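PDB 2ZZR: unsaturated glucuronyl hydrolase, which hydrolyses unsaturated hyaluronate, chondroitin and heparin disaccharides, releasing the 4,5-unsaturated uronic acid and cleaving both (1->3) and (1->4) glycosidic bonds. Local coordinates for residues 187-191 and 192-196; 257-260 and 261-265. All coordinates share one frame; numbering follows the deposited sequence.

Contact 1 of 2, residues 187-191 and 192-196; sequences EQTGD and EKYRQ
D191, K193 and Y194 meet at a short turn with an aspartate N-cap, where helix 180-189 ends and helix 192-209 begins. The backbone N of K193 donates to OD1 of D191 over 3.0 Å at 159°. It reaches this oxygen from above the carboxylate plane, 37° out of it. With CG anti to the backbone N (chi1 -171°), the carboxylate of D191 folds forward over the first turn of the new helix, where its negative charge would suit the helix dipole. CB, CG and CD of K193 pass along D191 OD1, CB at 3.4 Å, before the extended chain carries its amino group away.

A second, weak bond links Y194 N to D191 O at 3.3 Å. The Y194 ring reaches back toward the end of helix 180-189: its CD1 lies 3.7 Å from D191 CB, while its CE1 edge meets T189 OG1 at 3.2 Å, close to the ring plane. That hydroxyl oxygen also accepts from D191 N at 3.1 Å in an ST turn and is hydrogen-bonded to A185 O, so T189 OG1 ties D191 N to the last turn of helix 180-189. G190, with positive phi, ends the helix between T189 and D191. Y194 is the buried member, packed on I140 and M147 of helix 133-147 with its OH bonded to D144. A capped, short turn between consecutive helices is consistent with the (alpha/alpha)6 barrel of glycoside hydrolase family 88.

Contact 2 of 2, residues 257-260 and 261-265; sequences LSYR and KMKDY
R260 and K261 run side by side at the end of helix 245-262, pointing the same way. From its CB, 3.7 Å from S258 O, K261 bends at chi2 (-59°), which turns the chain along its neighbour. CG lies near L257 O, CD is 4.1 Å from R260 CB, and CE settles over the centre of the R260 guanidinium, 3.6 Å from CZ. The tip, NZ, stands 4.1 Å from R260 NH1; these like charges have separate acidic partners, E187 for the lysine and the C-terminal carboxylate of W397 for R260 NH2. L257 CD2 lies over the opposite face, offset toward its rim, and R260 NE bonds to L257 O in the carbonyl plane at 2.8 Å; this bond and the two flanking side chains limit how the flat group can turn.

Here helix 245-262 of the alpha barrel runs out; nearer its start it carries R246 and W250, probable substrate-binding residues, and the side chain of L257 lies about 8 Å from that of W250. Y259 O takes both M262 N and K263 N, the latter at 2.7 Å, before K263 leaves helical geometry with positive phi. The side chain of K263 doubles back across the Y259 ring, CD above its face 3.8 Å from the centroid in a CH-pi contact. D264 O meets the edge of the same ring, near its plane. D264 itself is the N-cap of helix 265-280, its OD1 accepting from Q266 N and its OD2 bonded to Y203.

Both contacts are junctions where one helix gives way to the next through a residue with positive phi and an aspartate N-cap, G190 and D191 in contact 1, K263 and D264 in contact 2. Contact 1 lies at the surface, its centre about 23 Å from that of the chain, and depends mainly on polar capping with one buried tyrosine. Contact 2 is partly buried, its centre about 17 Å from that of the chain, and adds an arginine flanked by aliphatic carbons and a lysine-on-tyrosine contact. The two junctions touch directly: K261 NZ forms a salt bridge with E187 OE2, and K261 O probably accepts from R195 NH2, tying helix 245-262 to both helices of the 187-196 turn.

Contact 1 of 2, residues 187-191 and 192-196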
loop_
_atom_site.group_PDB
_atom_site.type_symbol
_atom_site.label_atom_id
_atom_site.label_comp_id
_atom_site.label_asym_id
_atom_site.label_seq_id
_atom_site.Cartn_x
_atom_site.Cartn_y
_atom_site.Cartn_z
ATOM N N GLU A 187 -14.781 -2.149 14.311
ATOM C CA GLU A 187 -14.456 -1.466 15.569
ATOM C C GLU A 187 -15.460 -0.361 15.900
ATOM O O GLU A 187 -15.802 -0.157 17.068
ATOM C CB GLU A 187 -13.034 -0.909 15.525
ATOM C CG GLU A 187 -11.969 -2.004 15.547
ATOM C CD GLU A 187 -10.566 -1.491 15.282
ATOM O OE1 GLU A 187 -10.407 -0.308 14.917
ATOM O OE2 GLU A 187 -9.614 -2.284 15.444
ATOM N N GLN A 188 -15.939 0.331 14.869
ATOM C CA GLN A 188 -16.863 1.458 15.048
ATOM C C GLN A 188 -18.306 1.035 15.319
ATOM O O GLN A 188 -19.023 1.701 16.074
ATOM C CB GLN A 188 -16.816 2.387 13.829
ATOM C CG GLN A 188 -15.474 3.072 13.621
ATOM C CD GLN A 188 -15.043 3.913 14.815
ATOM O OE1 GLN A 188 -15.820 4.718 15.333
ATOM N NE2 GLN A 188 -13.798 3.731 15.255
ATOM N N THR A 189 -18.728 -0.063 14.701
ATOM C CA THR A 189 -20.135 -0.471 14.722
ATOM C C THR A 189 -20.417 -1.661 15.636
ATOM O O THR A 189 -21.547 -1.838 16.098
ATOM C CB THR A 189 -20.644 -0.831 13.305
ATOM O OG1 THR A 189 -19.935 -1.978 12.823
ATOM C CG2 THR A 189 -20.469 0.337 12.340
ATOM N N GLY A 190 -19.398 -2.482 15.877
ATOM C CA GLY A 190 -19.566 -3.734 16.610
ATOM C C GLY A 190 -20.177 -4.844 15.770
ATOM O O GLY A 190 -20.458 -5.930 16.281
ATOM N N ASP A 191 -20.388 -4.573 14.482
ATOM C CA ASP A 191 -20.983 -5.553 13.578
ATOM C C ASP A 191 -19.927 -6.559 13.137
ATOM O O ASP A 191 -19.013 -6.228 12.376
ATOM C CB ASP A 191 -21.635 -4.869 12.371
ATOM C CG ASP A 191 -22.468 -5.829 11.519
ATOM O OD1 ASP A 191 -22.276 -7.066 11.595
ATOM O OD2 ASP A 191 -23.320 -5.336 10.753
ATOM N N GLU A 192 -20.074 -7.785 13.631
ATOM C CA GLU A 192 -19.130 -8.876 13.384
ATOM C C GLU A 192 -18.958 -9.231 11.907
ATOM O O GLU A 192 -17.921 -9.763 11.522
ATOM C CB GLU A 192 -19.558 -10.123 14.163
ATOM C CG GLU A 192 -19.418 -10.000 15.673
ATOM C CD GLU A 192 -18.158 -10.648 16.207
ATOM O OE1 GLU A 192 -17.087 -10.511 15.574
ATOM O OE2 GLU A 192 -18.240 -11.300 17.272
ATOM N N LYS A 193 -19.970 -8.947 11.086
ATOM C CA LYS A 193 -19.921 -9.308 9.660
ATOM C C LYS A 193 -18.727 -8.667 8.957
ATOM O O LYS A 193 -18.088 -9.298 8.120
ATOM C CB LYS A 193 -21.227 -8.947 8.947
ATOM C CG LYS A 193 -22.415 -9.812 9.364
ATOM C CD LYS A 193 -23.709 -9.283 8.769
ATOM C CE LYS A 193 -24.917 -10.043 9.312
ATOM N NZ LYS A 193 -26.192 -9.366 8.930
ATOM N N TYR A 194 -18.426 -7.422 9.320
ATOM C CA TYR A 194 -17.267 -6.713 8.775
ATOM C C TYR A 194 -15.980 -7.485 9.052
ATOM O O TYR A 194 -15.143 -7.665 8.159
ATOM C CB TYR A 194 -17.139 -5.320 9.385
ATOM C CG TYR A 194 -18.214 -4.322 9.016
ATOM C CD1 TYR A 194 -18.986 -3.721 10.007
ATOM C CD2 TYR A 194 -18.434 -3.949 7.687
ATOM C CE1 TYR A 194 -19.971 -2.784 9.688
ATOM C CE2 TYR A 194 -19.421 -3.009 7.355
ATOM C CZ TYR A 194 -20.179 -2.432 8.368
ATOM O OH TYR A 194 -21.148 -1.497 8.071
ATOM N N ARG A 195 -15.823 -7.920 10.303
ATOM C CA ARG A 195 -14.625 -8.632 10.733
ATOM C C ARG A 195 -14.538 -10.008 10.074
ATOM O O ARG A 195 -13.470 -10.415 9.626
ATOM C CB ARG A 195 -14.580 -8.762 12.263
ATOM C CG ARG A 195 -13.281 -9.385 12.765
ATOM C CD ARG A 195 -13.161 -9.445 14.285
ATOM N NE ARG A 195 -11.765 -9.705 14.644
ATOM C CZ ARG A 195 -11.201 -10.911 14.664
ATOM N NH1 ARG A 195 -11.915 -11.995 14.371
ATOM N NH2 ARG A 195 -9.917 -11.037 14.986
ATOM N N GLN A 196 -15.669 -10.713 10.015
ATOM C CA GLN A 196 -15.728 -12.036 9.391
ATOM C C GLN A 196 -15.264 -12.010 7.938
ATOM O O GLN A 196 -14.476 -12.853 7.529
ATOM C CB GLN A 196 -17.135 -12.631 9.500
ATOM C CG GLN A 196 -17.491 -13.049 10.919
ATOM C CD GLN A 196 -18.975 -13.325 11.132
ATOM O OE1 GLN A 196 -19.836 -12.890 10.354
ATOM N NE2 GLN A 196 -19.282 -14.041 12.209
#

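Contact 2 of 2, residues 257-260 and 261-265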
loop_
_atom_site.group_PDB
_atom_site.type_symbol
_atom_site.label_atom_id
_atom_site.label_comp_id
_atom_site.label_asym_id
_atom_site.label_seq_id
_atom_site.Cartn_x
_atom_site.Cartn_y
_atom_site.Cartn_z
ATOM N N LEU A 257 -0.543 -5.258 8.799
ATOM C CA LEU A 257 -1.758 -4.471 9.026
ATOM C C LEU A 257 -2.896 -5.361 9.537
ATOM O O LEU A 257 -3.562 -5.032 10.520
ATOM C CB LEU A 257 -2.181 -3.725 7.756
ATOM C CG LEU A 257 -1.348 -2.503 7.375
ATOM C CD1 LEU A 257 -1.802 -1.977 6.025
ATOM C CD2 LEU A 257 -1.462 -1.402 8.433
ATOM N N SER A 258 -3.088 -6.509 8.891
ATOM C CA SER A 258 -4.106 -7.467 9.326
ATOM C C SER A 258 -3.757 -8.122 10.657
ATOM O O SER A 258 -4.649 -8.405 11.472
ATOM C CB SER A 258 -4.317 -8.536 8.259
ATOM O OG SER A 258 -4.731 -7.931 7.054
ATOM N N TYR A 259 -2.468 -8.357 10.876
ATOM C CA TYR A 259 -1.998 -8.941 12.137
ATOM C C TYR A 259 -2.436 -8.104 13.347
ATOM O O TYR A 259 -2.796 -8.659 14.392
ATOM C CB TYR A 259 -0.479 -9.124 12.134
ATOM C CG TYR A 259 0.053 -9.598 13.470
ATOM C CD1 TYR A 259 0.035 -10.949 13.813
ATOM C CD2 TYR A 259 0.549 -8.686 14.405
ATOM C CE1 TYR A 259 0.517 -11.381 15.051
ATOM C CE2 TYR A 259 1.022 -9.107 15.642
ATOM C CZ TYR A 259 1.000 -10.453 15.961
ATOM O OH TYR A 259 1.466 -10.865 17.192
ATOM N N ARG A 260 -2.411 -6.778 13.209
ATOM C CA ARG A 260 -2.881 -5.897 14.294
ATOM C C ARG A 260 -4.228 -6.362 14.819
ATOM O O ARG A 260 -4.484 -6.336 16.020
ATOM C CB ARG A 260 -3.092 -4.470 13.804
ATOM C CG ARG A 260 -1.882 -3.742 13.285
ATOM C CD ARG A 260 -2.325 -2.371 12.770
ATOM N NE ARG A 260 -3.290 -2.492 11.669
ATOM C CZ ARG A 260 -4.173 -1.557 11.321
ATOM N NH1 ARG A 260 -4.239 -0.405 11.984
ATOM N NH2 ARG A 260 -5.000 -1.777 10.305
ATOM N N LYS A 261 -5.087 -6.771 13.891
ATOM C CA LYS A 261 -6.492 -7.010 14.169
ATOM C C LYS A 261 -6.818 -8.484 14.386
ATOM O O LYS A 261 -7.934 -8.831 14.804
ATOM C CB LYS A 261 -7.337 -6.445 13.025
ATOM C CG LYS A 261 -7.011 -5.000 12.663
ATOM C CD LYS A 261 -7.213 -4.061 13.852
ATOM C CE LYS A 261 -6.855 -2.623 13.498
ATOM N NZ LYS A 261 -7.039 -1.746 14.704
ATOM N N MET A 262 -5.852 -9.348 14.105
ATOM C CA MET A 262 -6.089 -10.791 14.129
ATOM C C MET A 262 -5.181 -11.507 15.111
ATOM O O MET A 262 -5.581 -12.511 15.718
ATOM C CB MET A 262 -5.933 -11.379 12.722
ATOM C CG MET A 262 -6.984 -10.880 11.757
ATOM S SD MET A 262 -6.684 -11.352 10.048
ATOM C CE MET A 262 -6.807 -13.135 10.161
ATOM N N LYS A 263 -3.962 -10.990 15.255
ATOM C CA LYS A 263 -2.974 -11.513 16.207
ATOM C C LYS A 263 -2.745 -13.016 16.068
ATOM O O LYS A 263 -2.675 -13.759 17.058
ATOM C CB LYS A 263 -3.343 -11.117 17.643
ATOM C CG LYS A 263 -3.241 -9.606 17.902
ATOM C CD LYS A 263 -1.827 -9.112 17.587
ATOM C CE LYS A 263 -1.628 -7.639 17.916
ATOM N NZ LYS A 263 -0.899 -7.490 19.216
ATOM N N ASP A 264 -2.627 -13.455 14.821
ATOM C CA ASP A 264 -2.299 -14.842 14.516
ATOM C C ASP A 264 -0.811 -14.889 14.209
ATOM O O ASP A 264 -0.362 -14.269 13.249
ATOM C CB ASP A 264 -3.147 -15.307 13.320
ATOM C CG ASP A 264 -2.812 -16.716 12.847
ATOM O OD1 ASP A 264 -1.951 -17.397 13.448
ATOM O OD2 ASP A 264 -3.429 -17.136 11.846
ATOM N N TYR A 265 -0.045 -15.605 15.030
ATOM C CA TYR A 265 1.404 -15.687 14.831
ATOM C C TYR A 265 1.808 -16.249 13.457
ATOM O O TYR A 265 2.896 -15.954 12.962
ATOM C CB TYR A 265 2.094 -16.469 15.963
ATOM C CG TYR A 265 3.597 -16.425 15.855
ATOM C CD1 TYR A 265 4.309 -17.500 15.310
ATOM C CD2 TYR A 265 4.312 -15.293 16.261
ATOM C CE1 TYR A 265 5.686 -17.456 15.190
ATOM C CE2 TYR A 265 5.696 -15.236 16.140
ATOM C CZ TYR A 265 6.374 -16.321 15.602
ATOM O OH TYR A 265 7.737 -16.268 15.475
#